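Local coordinates for protein malate dehydrogenase (Aeropyrum pernix, PDB 2D4A) that catalyses the reversible oxidation of malate to oxaloacetate as a homotetramer, using either NAD or NADP as the coenzyme, at residues D24-Q37 with I54-R66. Residues are numbered along the deposited sequence; the frame is centred on the assembly and turned at random.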
# COMPACT_ATOMS: atom_id res chain seq x y z
N ASP B 24 -12.10 2.49 4.45
CA ASP B 24 -13.54 2.68 4.44
C ASP B 24 -13.78 4.17 4.41
O ASP B 24 -12.83 4.95 4.33
CB ASP B 24 -14.11 2.03 5.72
CG ASP B 24 -15.60 2.24 5.90
OD1 ASP B 24 -16.28 2.67 4.93
OD2 ASP B 24 -16.10 1.95 7.01
N ASP B 25 -15.03 4.58 4.43
CA ASP B 25 -15.32 6.00 4.43
C ASP B 25 -15.12 6.46 5.85
O ASP B 25 -15.23 5.66 6.79
CB ASP B 25 -16.76 6.26 4.00
CG ASP B 25 -17.02 5.82 2.58
OD1 ASP B 25 -16.07 5.82 1.76
OD2 ASP B 25 -18.19 5.48 2.28
N LEU B 26 -14.80 7.74 6.03
CA LEU B 26 -14.62 8.23 7.39
C LEU B 26 -15.29 9.58 7.57
O LEU B 26 -15.22 10.44 6.71
CB LEU B 26 -13.12 8.25 7.76
CG LEU B 26 -12.15 9.30 7.22
CD1 LEU B 26 -10.73 8.80 7.40
CD2 LEU B 26 -12.43 9.56 5.77
N LEU B 27 -15.99 9.72 8.70
CA LEU B 27 -16.74 10.92 9.05
C LEU B 27 -16.18 11.59 10.31
O LEU B 27 -16.08 10.95 11.36
CB LEU B 27 -18.21 10.55 9.27
CG LEU B 27 -19.32 11.56 9.59
CD1 LEU B 27 -19.84 11.33 10.98
CD2 LEU B 27 -18.82 12.98 9.40
N LEU B 28 -15.83 12.87 10.21
CA LEU B 28 -15.29 13.64 11.33
C LEU B 28 -16.37 14.43 12.06
O LEU B 28 -17.13 15.17 11.43
CB LEU B 28 -14.24 14.65 10.85
CG LEU B 28 -12.82 14.30 10.44
CD1 LEU B 28 -12.15 13.56 11.57
CD2 LEU B 28 -12.83 13.48 9.17
N ILE B 29 -16.42 14.31 13.38
CA ILE B 29 -17.38 15.07 14.17
C ILE B 29 -16.67 15.79 15.33
O ILE B 29 -15.82 15.21 16.01
CB ILE B 29 -18.51 14.18 14.74
CG1 ILE B 29 -19.25 13.48 13.60
CG2 ILE B 29 -19.51 15.02 15.53
CD1 ILE B 29 -20.34 12.51 14.06
N ALA B 30 -17.00 17.08 15.53
CA ALA B 30 -16.47 17.92 16.59
C ALA B 30 -17.46 19.04 16.86
O ALA B 30 -18.22 19.44 15.98
CB ALA B 30 -15.11 18.48 16.18
N ARG B 31 -17.43 19.55 18.09
CA ARG B 31 -18.33 20.60 18.53
C ARG B 31 -18.14 21.94 17.83
O ARG B 31 -19.11 22.58 17.43
CB ARG B 31 -18.18 20.77 20.05
CG ARG B 31 -16.72 20.83 20.53
CD ARG B 31 -16.46 19.94 21.76
NE ARG B 31 -16.31 18.52 21.44
CZ ARG B 31 -15.31 18.01 20.73
NH1 ARG B 31 -14.36 18.80 20.25
NH2 ARG B 31 -15.26 16.71 20.49
N THR B 32 -16.90 22.35 17.67
CA THR B 32 -16.60 23.63 17.02
C THR B 32 -17.14 23.67 15.59
O THR B 32 -16.82 22.80 14.77
CB THR B 32 -15.09 23.88 16.99
OG1 THR B 32 -14.58 23.88 18.33
CG2 THR B 32 -14.79 25.22 16.34
N PRO B 33 -18.09 24.65 15.36
CA PRO B 33 -18.65 24.80 14.02
C PRO B 33 -17.64 25.19 12.94
O PRO B 33 -16.79 26.06 13.15
CB PRO B 33 -19.75 25.85 14.22
CG PRO B 33 -19.22 26.68 15.34
CD PRO B 33 -18.63 25.66 16.28
N GLY B 34 -17.74 24.51 11.79
CA GLY B 34 -16.85 24.78 10.67
C GLY B 34 -15.48 24.12 10.75
O GLY B 34 -14.84 23.94 9.72
N LYS B 35 -15.05 23.76 11.95
CA LYS B 35 -13.74 23.13 12.16
C LYS B 35 -13.64 21.78 11.45
O LYS B 35 -12.74 21.57 10.63
CB LYS B 35 -13.49 22.94 13.67
CG LYS B 35 -12.04 22.96 14.11
CD LYS B 35 -11.20 21.87 13.47
CE LYS B 35 -9.73 21.99 13.86
NZ LYS B 35 -9.50 21.63 15.29
N PRO B 36 -14.56 20.85 11.75
CA PRO B 36 -14.51 19.53 11.10
C PRO B 36 -14.77 19.55 9.58
O PRO B 36 -14.18 18.77 8.84
CB PRO B 36 -15.55 18.72 11.89
CG PRO B 36 -16.53 19.75 12.32
CD PRO B 36 -15.66 20.91 12.72
N GLN B 37 -15.63 20.45 9.13
CA GLN B 37 -15.92 20.56 7.70
C GLN B 37 -14.69 21.16 6.99
O GLN B 37 -14.31 20.72 5.90
CB GLN B 37 -17.18 21.42 7.48
CG GLN B 37 -18.46 20.83 8.12
CD GLN B 37 -18.87 21.47 9.44
OE1 GLN B 37 -18.03 21.89 10.24
NE2 GLN B 37 -20.17 21.54 9.69
N ILE B 54 -12.48 7.23 -1.51
CA ILE B 54 -13.37 7.10 -0.34
C ILE B 54 -14.12 8.39 -0.11
O ILE B 54 -13.71 9.44 -0.65
CB ILE B 54 -12.62 6.62 0.90
CG1 ILE B 54 -11.56 7.60 1.38
CG2 ILE B 54 -12.02 5.23 0.72
CD1 ILE B 54 -10.89 7.24 2.70
N ARG B 55 -15.06 8.41 0.81
CA ARG B 55 -15.76 9.62 1.21
C ARG B 55 -15.13 10.14 2.52
O ARG B 55 -14.86 9.33 3.45
CB ARG B 55 -17.25 9.42 1.40
CG ARG B 55 -18.05 8.93 0.23
CD ARG B 55 -19.55 8.84 0.54
NE ARG B 55 -20.16 10.14 0.74
CZ ARG B 55 -21.44 10.38 0.96
NH1 ARG B 55 -22.33 9.40 0.99
NH2 ARG B 55 -21.86 11.64 1.15
N ILE B 56 -15.14 11.49 2.63
CA ILE B 56 -14.64 12.12 3.84
C ILE B 56 -15.55 13.30 4.16
O ILE B 56 -15.75 14.19 3.34
CB ILE B 56 -13.20 12.63 3.71
CG1 ILE B 56 -12.26 11.50 3.32
CG2 ILE B 56 -12.75 13.22 5.05
CD1 ILE B 56 -11.15 11.92 2.41
N SER B 57 -16.10 13.31 5.37
CA SER B 57 -17.00 14.38 5.78
C SER B 57 -16.70 14.90 7.17
O SER B 57 -16.05 14.24 7.97
CB SER B 57 -18.43 13.88 5.76
OG SER B 57 -18.74 13.29 4.51
N GLY B 58 -17.22 16.09 7.43
CA GLY B 58 -17.04 16.71 8.73
C GLY B 58 -18.40 17.21 9.16
O GLY B 58 -19.11 17.80 8.34
N SER B 59 -18.77 16.99 10.41
CA SER B 59 -20.07 17.44 10.88
C SER B 59 -20.08 17.93 12.33
O SER B 59 -19.19 17.60 13.11
CB SER B 59 -21.07 16.31 10.71
OG SER B 59 -22.36 16.72 11.11
N ASN B 60 -21.08 18.73 12.68
CA ASN B 60 -21.21 19.23 14.05
C ASN B 60 -22.38 18.54 14.69
O ASN B 60 -22.73 18.80 15.84
CB ASN B 60 -21.47 20.72 14.08
CG ASN B 60 -20.29 21.52 13.62
OD1 ASN B 60 -19.17 21.32 14.09
ND2 ASN B 60 -20.53 22.44 12.70
N SER B 61 -22.99 17.64 13.93
CA SER B 61 -24.16 16.93 14.38
C SER B 61 -23.87 15.48 14.76
O SER B 61 -23.72 14.62 13.89
CB SER B 61 -25.21 16.99 13.29
OG SER B 61 -26.34 16.22 13.65
N TYR B 62 -23.79 15.20 16.06
CA TYR B 62 -23.50 13.85 16.54
C TYR B 62 -24.46 12.77 16.06
O TYR B 62 -24.19 11.58 16.24
CB TYR B 62 -23.47 13.82 18.07
CG TYR B 62 -22.28 14.53 18.66
CD1 TYR B 62 -21.06 13.89 18.79
CD2 TYR B 62 -22.38 15.85 19.05
CE1 TYR B 62 -19.95 14.57 19.29
CE2 TYR B 62 -21.29 16.53 19.55
CZ TYR B 62 -20.08 15.90 19.67
OH TYR B 62 -19.01 16.60 20.16
N GLU B 63 -25.58 13.18 15.48
CA GLU B 63 -26.55 12.23 14.97
C GLU B 63 -26.08 11.62 13.66
O GLU B 63 -26.66 10.65 13.17
CB GLU B 63 -27.90 12.91 14.76
CG GLU B 63 -28.69 13.12 16.02
CD GLU B 63 -29.13 14.56 16.18
OE1 GLU B 63 -30.29 14.78 16.63
OE2 GLU B 63 -28.31 15.46 15.88
N ASP B 64 -25.02 12.19 13.09
CA ASP B 64 -24.50 11.67 11.83
C ASP B 64 -23.54 10.52 11.99
O ASP B 64 -22.84 10.18 11.03
CB ASP B 64 -23.81 12.77 11.04
CG ASP B 64 -24.75 13.88 10.67
OD1 ASP B 64 -25.97 13.63 10.58
OD2 ASP B 64 -24.27 15.01 10.45
N MET B 65 -23.48 9.90 13.17
CA MET B 65 -22.57 8.79 13.40
C MET B 65 -23.30 7.45 13.43
O MET B 65 -22.68 6.42 13.69
CB MET B 65 -21.81 8.97 14.73
CG MET B 65 -22.57 8.48 15.97
SD MET B 65 -21.65 8.46 17.57
CE MET B 65 -22.12 10.06 18.28
N ARG B 66 -24.60 7.46 13.18
CA ARG B 66 -25.37 6.22 13.21
C ARG B 66 -25.02 5.38 11.98
O ARG B 66 -24.90 5.89 10.87
CB ARG B 66 -26.86 6.52 13.23
CG ARG B 66 -27.36 7.08 11.93
CD ARG B 66 -28.45 8.08 12.16
NE ARG B 66 -28.74 8.78 10.92
CZ ARG B 66 -29.52 9.84 10.83
NH1 ARG B 66 -30.10 10.34 11.92
NH2 ARG B 66 -29.72 10.41 9.65
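Leu28 N donates to Ser57 O at 2.6 Å, and Leu28 O in turn accepts from Ser59 N. The ladder continues backwards through Ser57 N to Leu26 O and Leu26 N to Arg55 O (3.0 Å), and ends forwards in a weak bond from Ala30 N to Ser59 O. At the start of the pairing Asp25 takes over with its side chain, OD1 receiving Arg55 N at 2.9 Å from well above the carboxylate plane; CG lies beside Asp25's own backbone N (chi1 -63°), which turns the carboxylate toward the backbone of Arg55. These bonds join parallel strands 26-29 and 56-59, whose axes diverge by 20°, in a beta-alpha-beta unit of the Rossmann-type NAD-binding domain. Helix 35-50 makes the crossover, and 56-59 is an edge strand of the parallel sheet within the chain. Gly58 lies against the start of that helix, its CA making a CA-H...O contact with Pro36 O (3.5 Å). On the opposite face Ile29 CG2 sits over the Tyr62 ring, offset toward the rim in a CH-pi contact 4.0 Å from the centroid, while Ile29 CD1 reaches Met65 CB at 3.9 Å. Ser59 OG, anti to its own N (chi1 -178°), closes an ST turn by accepting Ser61 N and donates to Asp64 OD2 (2.6 Å), tying down the loop that carries Tyr62. Beyond the strand, Ala30 packs on Ala7, a probable NADP-binding residue.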